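Local coordinates for protein E3 homolog (Yaba-like disease virus, PDB 1SFU) that binds left-handed Z-form nucleic acid through its N-terminal Zalpha domain and probably helps the virus evade host antiviral responses to double-stranded RNA, at residues C[12-17]-C[51-56]; C[27-32]-C[66-71]. One frame throughout, in Å; residues are numbered along the deposited sequence.

Interaction 1 (C[12-17]-C[51-56]); sequences EIFSLV and YKLQKE. With nucleotides of chain A.
The Phe14 ring presents its edge to Glu56, whose OE2 lies near the ring plane 3.4 Å from CZ, while Leu53 CD1 comes in obliquely, 3.7 Å from the same CZ. Ring and carboxylate meet tip to tip, planes 58° apart; an oxygen at the rim is consistent with weak attraction to the ring hydrogens. Phe14 CG is anti to the backbone N (chi1 177°), and the far end of the ring, CZ, makes the contact. Val17 CG1 adds a looser contact, 4.5 Å from Leu53 CD2. No hydrogen bond links the two segments, and the short helix axes stay 10.8 Å apart at a crossing angle of -69°, so the contact is carried mainly by side chains.

Tyr51, on the same helix 43-55, faces the DNA. C8 of DG5 of chain A sits 3.3 Å above the plane, over the ring centre, and Tyr51 OH donates a 2.6 Å hydrogen bond to OP1 of DC4 of chain A, which lies at the ring edge. This is the packing of helix 11-22 against the recognition helix 43-55 of a winged helix-turn-helix fold, here the Zalpha domain bound to Z-DNA.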
loop_
_atom_site.group_PDB
_atom_site.type_symbol
_atom_site.label_atom_id
_atom_site.label_comp_id
_atom_site.label_asym_id
_atom_site.label_seq_id
_atom_site.Cartn_x
_atom_site.Cartn_y
_atom_site.Cartn_z
ATOM N N GLU C 12 -9.508 12.564 -16.270
ATOM C CA GLU C 12 -9.270 13.995 -16.206
ATOM C C GLU C 12 -8.105 14.289 -15.267
ATOM O O GLU C 12 -7.395 15.282 -15.425
ATOM C CB GLU C 12 -10.539 14.717 -15.751
ATOM C CG GLU C 12 -10.476 16.227 -15.909
ATOM C CD GLU C 12 -9.916 16.916 -14.685
ATOM O OE1 GLU C 12 -9.641 18.134 -14.762
ATOM O OE2 GLU C 12 -9.764 16.240 -13.643
ATOM N N ILE C 13 -7.910 13.412 -14.289
ATOM C CA ILE C 13 -6.820 13.571 -13.335
ATOM C C ILE C 13 -5.549 13.214 -14.093
ATOM O O ILE C 13 -4.554 13.940 -14.053
ATOM C CB ILE C 13 -6.979 12.610 -12.145
ATOM C CG1 ILE C 13 -8.450 12.551 -11.720
ATOM C CG2 ILE C 13 -6.107 13.081 -10.989
ATOM C CD1 ILE C 13 -8.761 11.452 -10.718
ATOM N N PHE C 14 -5.603 12.085 -14.790
ATOM C CA PHE C 14 -4.485 11.617 -15.594
ATOM C C PHE C 14 -4.047 12.744 -16.531
ATOM O O PHE C 14 -2.865 13.059 -16.630
ATOM C CB PHE C 14 -4.922 10.403 -16.413
ATOM C CG PHE C 14 -3.860 9.871 -17.332
ATOM C CD1 PHE C 14 -2.903 8.971 -16.870
ATOM C CD2 PHE C 14 -3.812 10.275 -18.666
ATOM C CE1 PHE C 14 -1.914 8.478 -17.724
ATOM C CE2 PHE C 14 -2.830 9.791 -19.520
ATOM C CZ PHE C 14 -1.879 8.889 -19.047
ATOM N N SER C 15 -5.012 13.355 -17.215
ATOM C CA SER C 15 -4.714 14.442 -18.141
ATOM C C SER C 15 -4.099 15.651 -17.436
ATOM O O SER C 15 -3.173 16.272 -17.952
ATOM C CB SER C 15 -5.988 14.862 -18.887
ATOM O OG SER C 15 -6.548 13.760 -19.588
ATOM N N LEU C 16 -4.614 15.994 -16.259
ATOM C CA LEU C 16 -4.074 17.134 -15.529
ATOM C C LEU C 16 -2.628 16.869 -15.117
ATOM O O LEU C 16 -1.775 17.750 -15.212
ATOM C CB LEU C 16 -4.907 17.422 -14.279
ATOM C CG LEU C 16 -6.337 17.926 -14.471
ATOM C CD1 LEU C 16 -7.068 17.906 -13.133
ATOM C CD2 LEU C 16 -6.305 19.332 -15.061
ATOM N N VAL C 17 -2.355 15.651 -14.657
ATOM C CA VAL C 17 -1.003 15.309 -14.227
ATOM C C VAL C 17 -0.027 15.274 -15.402
ATOM O O VAL C 17 1.099 15.769 -15.300
ATOM C CB VAL C 17 -0.969 13.936 -13.508
ATOM C CG1 VAL C 17 0.448 13.625 -13.045
ATOM C CG2 VAL C 17 -1.916 13.944 -12.332
ATOM N N TYR C 51 2.110 6.690 -11.613
ATOM C CA TYR C 51 2.649 5.374 -11.936
ATOM C C TYR C 51 2.107 4.847 -13.262
ATOM O O TYR C 51 2.801 4.125 -13.966
ATOM C CB TYR C 51 2.391 4.380 -10.796
ATOM C CG TYR C 51 3.300 4.632 -9.612
ATOM C CD1 TYR C 51 2.882 5.403 -8.526
ATOM C CD2 TYR C 51 4.605 4.151 -9.613
ATOM C CE1 TYR C 51 3.759 5.689 -7.463
ATOM C CE2 TYR C 51 5.486 4.427 -8.569
ATOM C CZ TYR C 51 5.063 5.193 -7.499
ATOM O OH TYR C 51 5.956 5.470 -6.484
ATOM N N LYS C 52 0.877 5.214 -13.603
ATOM C CA LYS C 52 0.291 4.794 -14.879
ATOM C C LYS C 52 1.037 5.537 -15.991
ATOM O O LYS C 52 1.346 4.979 -17.044
ATOM C CB LYS C 52 -1.199 5.149 -14.934
ATOM C CG LYS C 52 -2.100 4.334 -14.010
ATOM C CD LYS C 52 -3.511 4.940 -13.955
ATOM C CE LYS C 52 -4.459 4.160 -13.053
ATOM N NZ LYS C 52 -4.839 2.844 -13.642
ATOM N N LEU C 53 1.340 6.802 -15.735
ATOM C CA LEU C 53 2.046 7.627 -16.695
ATOM C C LEU C 53 3.469 7.107 -16.915
ATOM O O LEU C 53 4.011 7.207 -18.019
ATOM C CB LEU C 53 2.074 9.069 -16.200
ATOM C CG LEU C 53 2.497 10.162 -17.175
ATOM C CD1 LEU C 53 1.544 10.207 -18.374
ATOM C CD2 LEU C 53 2.487 11.497 -16.436
ATOM N N GLN C 54 4.079 6.545 -15.873
ATOM C CA GLN C 54 5.433 6.018 -16.026
ATOM C C GLN C 54 5.387 4.808 -16.949
ATOM O O GLN C 54 6.321 4.560 -17.708
ATOM C CB GLN C 54 6.043 5.622 -14.676
ATOM C CG GLN C 54 7.442 5.034 -14.811
ATOM C CD GLN C 54 8.130 4.808 -13.483
ATOM O OE1 GLN C 54 7.575 4.175 -12.580
ATOM N NE2 GLN C 54 9.355 5.313 -13.358
ATOM N N LYS C 55 4.292 4.056 -16.881
ATOM C CA LYS C 55 4.136 2.886 -17.733
ATOM C C LYS C 55 4.095 3.313 -19.194
ATOM O O LYS C 55 4.463 2.545 -20.084
ATOM C CB LYS C 55 2.863 2.126 -17.366
ATOM C CG LYS C 55 2.953 1.446 -16.006
ATOM C CD LYS C 55 1.723 0.606 -15.699
ATOM C CE LYS C 55 1.924 -0.180 -14.408
ATOM N NZ LYS C 55 0.743 -1.024 -14.064
ATOM N N GLU C 56 3.664 4.545 -19.441
ATOM C CA GLU C 56 3.598 5.055 -20.803
ATOM C C GLU C 56 4.869 5.818 -21.179
ATOM O O GLU C 56 4.945 6.424 -22.247
ATOM C CB GLU C 56 2.371 5.951 -20.974
ATOM C CG GLU C 56 1.067 5.244 -20.673
ATOM C CD GLU C 56 -0.143 6.111 -20.945
ATOM O OE1 GLU C 56 -1.273 5.641 -20.711
ATOM O OE2 GLU C 56 0.035 7.261 -21.398
ATOM P P DG A 5 -0.811 6.123 -2.483
ATOM O OP1 DG A 5 -0.108 7.424 -2.456
ATOM O OP2 DG A 5 -2.202 6.020 -1.970
ATOM O "O5'" DG A 5 -0.799 5.608 -3.988
ATOM C "C5'" DG A 5 -1.304 4.314 -4.298
ATOM C "C4'" DG A 5 -1.068 3.984 -5.754
ATOM O "O4'" DG A 5 0.351 4.028 -6.023
ATOM C "C3'" DG A 5 -1.518 2.580 -6.129
ATOM O "O3'" DG A 5 -2.770 2.674 -6.812
ATOM C "C2'" DG A 5 -0.515 2.163 -7.195
ATOM C "C1'" DG A 5 0.725 3.000 -6.920
ATOM N N9 DG A 5 1.851 2.286 -6.322
ATOM C C8 DG A 5 3.138 2.252 -6.799
ATOM N N7 DG A 5 3.952 1.578 -6.033
ATOM C C5 DG A 5 3.154 1.128 -4.989
ATOM C C6 DG A 5 3.494 0.355 -3.846
ATOM O O6 DG A 5 4.607 -0.084 -3.516
ATOM N N1 DG A 5 2.381 0.113 -3.042
ATOM C C2 DG A 5 1.110 0.572 -3.297
ATOM N N2 DG A 5 0.174 0.238 -2.390
ATOM N N3 DG A 5 0.784 1.303 -4.356
ATOM C C4 DG A 5 1.849 1.541 -5.155
ATOM P P DC A 4 4.925 6.500 -3.034
ATOM O OP1 DC A 4 5.137 6.853 -4.463
ATOM O OP2 DC A 4 4.180 7.426 -2.158
ATOM O "O5'" DC A 4 4.253 5.060 -2.920
ATOM C "C5'" DC A 4 3.169 4.681 -3.756
ATOM C "C4'" DC A 4 2.024 4.156 -2.920
ATOM O "O4'" DC A 4 2.426 2.943 -2.229
ATOM C "C3'" DC A 4 1.527 5.118 -1.838
ATOM O "O3'" DC A 4 0.100 5.043 -1.726
ATOM C "C2'" DC A 4 2.140 4.562 -0.567
ATOM C "C1'" DC A 4 2.119 3.071 -0.844
ATOM N N1 DC A 4 3.124 2.319 -0.080
ATOM C C2 DC A 4 2.716 1.630 1.057
ATOM O O2 DC A 4 1.523 1.673 1.375
ATOM N N3 DC A 4 3.630 0.938 1.783
ATOM C C4 DC A 4 4.910 0.925 1.403
ATOM N N4 DC A 4 5.788 0.232 2.153
ATOM C C5 DC A 4 5.355 1.620 0.240
ATOM C C6 DC A 4 4.435 2.298 -0.467
#

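Interaction 2 (C[27-32]-C[66-71]); sequences NDYTTA and PPKWFK. With nucleotides of chain A.
Tyr29 holds CG between its backbone N and carbonyl carbon (chi1 63°), and Phe70 holds CG anti to its carbonyl carbon; the two side chains lie side by side, pointing the same way. They belong to the antiparallel sheet of the winged helix-turn-helix fold, in which a short, weakly bonded strand 29-30 borders strand 68-71. Tyr29 CB stands over the centre of the Phe70 ring, 3.6 Å from its centroid and close to the normal, a clear CH-pi contact. The two rings themselves are inclined at 44°, neither stacked nor edge-to-face. Across one face of the Tyr29 ring runs the extended Lys68 chain, with CD 3.6 Å above the plane and displaced toward the rim.

Thr30 and Trp69 form an antiparallel hydrogen-bonded pair: Thr30 N reaches Trp69 O at 3.0 Å, and Trp69 N reaches Thr30 O at 2.8 Å, the latter nearly straight with an N-H...O angle of 167°. On the far side of strand 68-71, Lys68 and Phe70 bond through their backbones to Val62 and Lys60. Where the segments diverge, Thr31 N-caps the following helix through OG1. Pro67 meets the DNA, its CD 3.4 Å from O3' of DG3 of chain A. Near the Trp69 ring edge, one water accepts from Ala32 N at 3.0 Å and donates to Pro67 O at 2.7 Å.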
loop_
_atom_site.group_PDB
_atom_site.type_symbol
_atom_site.label_atom_id
_atom_site.label_comp_id
_atom_site.label_asym_id
_atom_site.label_seq_id
_atom_site.Cartn_x
_atom_site.Cartn_y
_atom_site.Cartn_z
ATOM N N ASN C 27 15.574 19.123 -16.893
ATOM C CA ASN C 27 16.420 19.111 -15.711
ATOM C C ASN C 27 15.689 19.206 -14.374
ATOM O O ASN C 27 16.284 18.970 -13.327
ATOM C CB ASN C 27 17.443 20.244 -15.816
ATOM C CG ASN C 27 18.477 20.195 -14.716
ATOM O OD1 ASN C 27 19.046 19.138 -14.429
ATOM N ND2 ASN C 27 18.737 21.341 -14.097
ATOM N N ASP C 28 14.404 19.532 -14.404
ATOM C CA ASP C 28 13.648 19.675 -13.170
ATOM C C ASP C 28 12.840 18.430 -12.819
ATOM O O ASP C 28 12.681 17.534 -13.642
ATOM C CB ASP C 28 12.727 20.892 -13.275
ATOM C CG ASP C 28 12.124 21.279 -11.940
ATOM O OD1 ASP C 28 12.835 21.159 -10.916
ATOM O OD2 ASP C 28 10.949 21.710 -11.910
ATOM N N TYR C 29 12.349 18.374 -11.584
ATOM C CA TYR C 29 11.543 17.245 -11.124
ATOM C C TYR C 29 10.489 17.731 -10.147
ATOM O O TYR C 29 10.579 18.846 -9.635
ATOM C CB TYR C 29 12.423 16.177 -10.454
ATOM C CG TYR C 29 13.149 16.617 -9.194
ATOM C CD1 TYR C 29 12.496 16.654 -7.956
ATOM C CD2 TYR C 29 14.496 16.986 -9.236
ATOM C CE1 TYR C 29 13.170 17.044 -6.793
ATOM C CE2 TYR C 29 15.177 17.381 -8.080
ATOM C CZ TYR C 29 14.508 17.405 -6.867
ATOM O OH TYR C 29 15.182 17.783 -5.731
ATOM N N THR C 30 9.482 16.906 -9.902
ATOM C CA THR C 30 8.434 17.278 -8.958
ATOM C C THR C 30 8.109 16.066 -8.088
ATOM O O THR C 30 8.752 15.023 -8.219
ATOM C CB THR C 30 7.161 17.793 -9.699
ATOM O OG1 THR C 30 6.251 18.365 -8.750
ATOM C CG2 THR C 30 6.469 16.671 -10.437
ATOM N N THR C 31 7.139 16.208 -7.190
ATOM C CA THR C 31 6.749 15.113 -6.302
ATOM C C THR C 31 5.237 15.019 -6.265
ATOM O O THR C 31 4.539 15.924 -6.723
ATOM C CB THR C 31 7.243 15.339 -4.863
ATOM O OG1 THR C 31 6.578 16.479 -4.300
ATOM C CG2 THR C 31 8.747 15.579 -4.846
ATOM N N ALA C 32 4.728 13.927 -5.714
ATOM C CA ALA C 32 3.287 13.747 -5.637
ATOM C C ALA C 32 2.684 14.801 -4.716
ATOM O O ALA C 32 1.640 15.381 -5.024
ATOM C CB ALA C 32 2.954 12.354 -5.123
ATOM N N PRO C 66 10.539 11.505 -0.530
ATOM C CA PRO C 66 9.707 10.615 -1.350
ATOM C C PRO C 66 10.187 10.523 -2.804
ATOM O O PRO C 66 11.153 11.179 -3.196
ATOM C CB PRO C 66 8.329 11.260 -1.245
ATOM C CG PRO C 66 8.668 12.704 -1.308
ATOM C CD PRO C 66 9.881 12.815 -0.368
ATOM N N PRO C 67 9.516 9.704 -3.625
ATOM C CA PRO C 67 9.949 9.588 -5.022
ATOM C C PRO C 67 9.887 10.909 -5.782
ATOM O O PRO C 67 8.984 11.718 -5.576
ATOM C CB PRO C 67 8.985 8.556 -5.599
ATOM C CG PRO C 67 8.679 7.677 -4.390
ATOM C CD PRO C 67 8.481 8.703 -3.303
ATOM N N LYS C 68 10.866 11.122 -6.655
ATOM C CA LYS C 68 10.922 12.321 -7.482
ATOM C C LYS C 68 10.478 11.913 -8.883
ATOM O O LYS C 68 10.805 10.824 -9.354
ATOM C CB LYS C 68 12.346 12.879 -7.501
ATOM C CG LYS C 68 12.790 13.396 -6.137
ATOM C CD LYS C 68 14.292 13.668 -6.060
ATOM C CE LYS C 68 14.679 14.115 -4.649
ATOM N NZ LYS C 68 16.145 14.107 -4.380
ATOM N N TRP C 69 9.722 12.778 -9.541
ATOM C CA TRP C 69 9.222 12.474 -10.870
ATOM C C TRP C 69 9.757 13.428 -11.936
ATOM O O TRP C 69 9.586 14.653 -11.836
ATOM C CB TRP C 69 7.690 12.490 -10.844
ATOM C CG TRP C 69 7.123 11.469 -9.897
ATOM C CD1 TRP C 69 6.993 11.585 -8.543
ATOM C CD2 TRP C 69 6.662 10.152 -10.232
ATOM N NE1 TRP C 69 6.479 10.421 -8.011
ATOM C CE2 TRP C 69 6.269 9.526 -9.028
ATOM C CE3 TRP C 69 6.544 9.441 -11.434
ATOM C CZ2 TRP C 69 5.767 8.217 -8.989
ATOM C CZ3 TRP C 69 6.042 8.138 -11.398
ATOM C CH2 TRP C 69 5.661 7.543 -10.183
ATOM N N PHE C 70 10.412 12.845 -12.941
ATOM C CA PHE C 70 11.010 13.587 -14.056
ATOM C C PHE C 70 10.259 13.354 -15.365
ATOM O O PHE C 70 9.713 12.271 -15.598
ATOM C CB PHE C 70 12.460 13.142 -14.307
ATOM C CG PHE C 70 13.394 13.386 -13.164
ATOM C CD1 PHE C 70 13.336 12.602 -12.014
ATOM C CD2 PHE C 70 14.362 14.387 -13.246
ATOM C CE1 PHE C 70 14.230 12.808 -10.961
ATOM C CE2 PHE C 70 15.261 14.601 -12.195
ATOM C CZ PHE C 70 15.192 13.808 -11.053
ATOM N N LYS C 71 10.251 14.367 -16.224
ATOM C CA LYS C 71 9.623 14.238 -17.531
ATOM C C LYS C 71 10.599 13.391 -18.349
ATOM O O LYS C 71 11.806 13.545 -18.208
ATOM C CB LYS C 71 9.465 15.611 -18.189
ATOM C CG LYS C 71 8.976 15.546 -19.627
ATOM C CD LYS C 71 8.809 16.933 -20.246
ATOM C CE LYS C 71 10.127 17.692 -20.290
ATOM N NZ LYS C 71 9.981 19.016 -20.958
ATOM P P DG A 3 6.102 9.914 2.237
ATOM O OP1 DG A 3 7.093 10.900 2.736
ATOM O OP2 DG A 3 4.865 10.374 1.575
ATOM O "O5'" DG A 3 6.890 8.904 1.290
ATOM C "C5'" DG A 3 6.178 7.980 0.479
ATOM C "C4'" DG A 3 7.136 7.088 -0.271
ATOM O "O4'" DG A 3 8.045 6.486 0.667
ATOM C "C3'" DG A 3 6.444 5.934 -0.978
ATOM O "O3'" DG A 3 6.366 6.278 -2.365
ATOM C "C2'" DG A 3 7.454 4.802 -0.888
ATOM C "C1'" DG A 3 8.336 5.150 0.305
ATOM N N9 DG A 3 8.171 4.327 1.504
ATOM C C8 DG A 3 9.158 3.615 2.142
ATOM N N7 DG A 3 8.736 2.994 3.209
ATOM C C5 DG A 3 7.386 3.310 3.283
ATOM C C6 DG A 3 6.410 2.928 4.237
ATOM O O6 DG A 3 6.557 2.213 5.237
ATOM N N1 DG A 3 5.162 3.468 3.941
ATOM C C2 DG A 3 4.891 4.272 2.864
ATOM N N2 DG A 3 3.620 4.688 2.747
ATOM N N3 DG A 3 5.797 4.641 1.962
ATOM C C4 DG A 3 7.015 4.124 2.233
HETATM O O HOH W 1 11.700 16.762 -15.920
HETATM O O HOH W 2 6.453 11.714 -4.749
#

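Overall arrangement
The centres of interactions 1 and 2 lie about 14 Å apart, on opposite sides of the chain's centre, and their segments alternate along the sequence. They nevertheless touch: Tyr51 CZ of 51-56 comes within 3.4 Å of Trp69 CZ2 of 66-71, and the two rings meet edge-to-face. Tyr51 OH also lies 4.1 Å from Pro67 CG, so the recognition helix and the loop leading into strand 68-71 lie together at the DNA. Segment 51-56 reaches chain A through Tyr51, at DC4 and DG5, and segment 66-71 through the prolines, at DG3, three consecutive nucleotides. Interaction 1 thus joins this Z-DNA surface to helix 11-22, and interaction 2 joins it to strand 29-30.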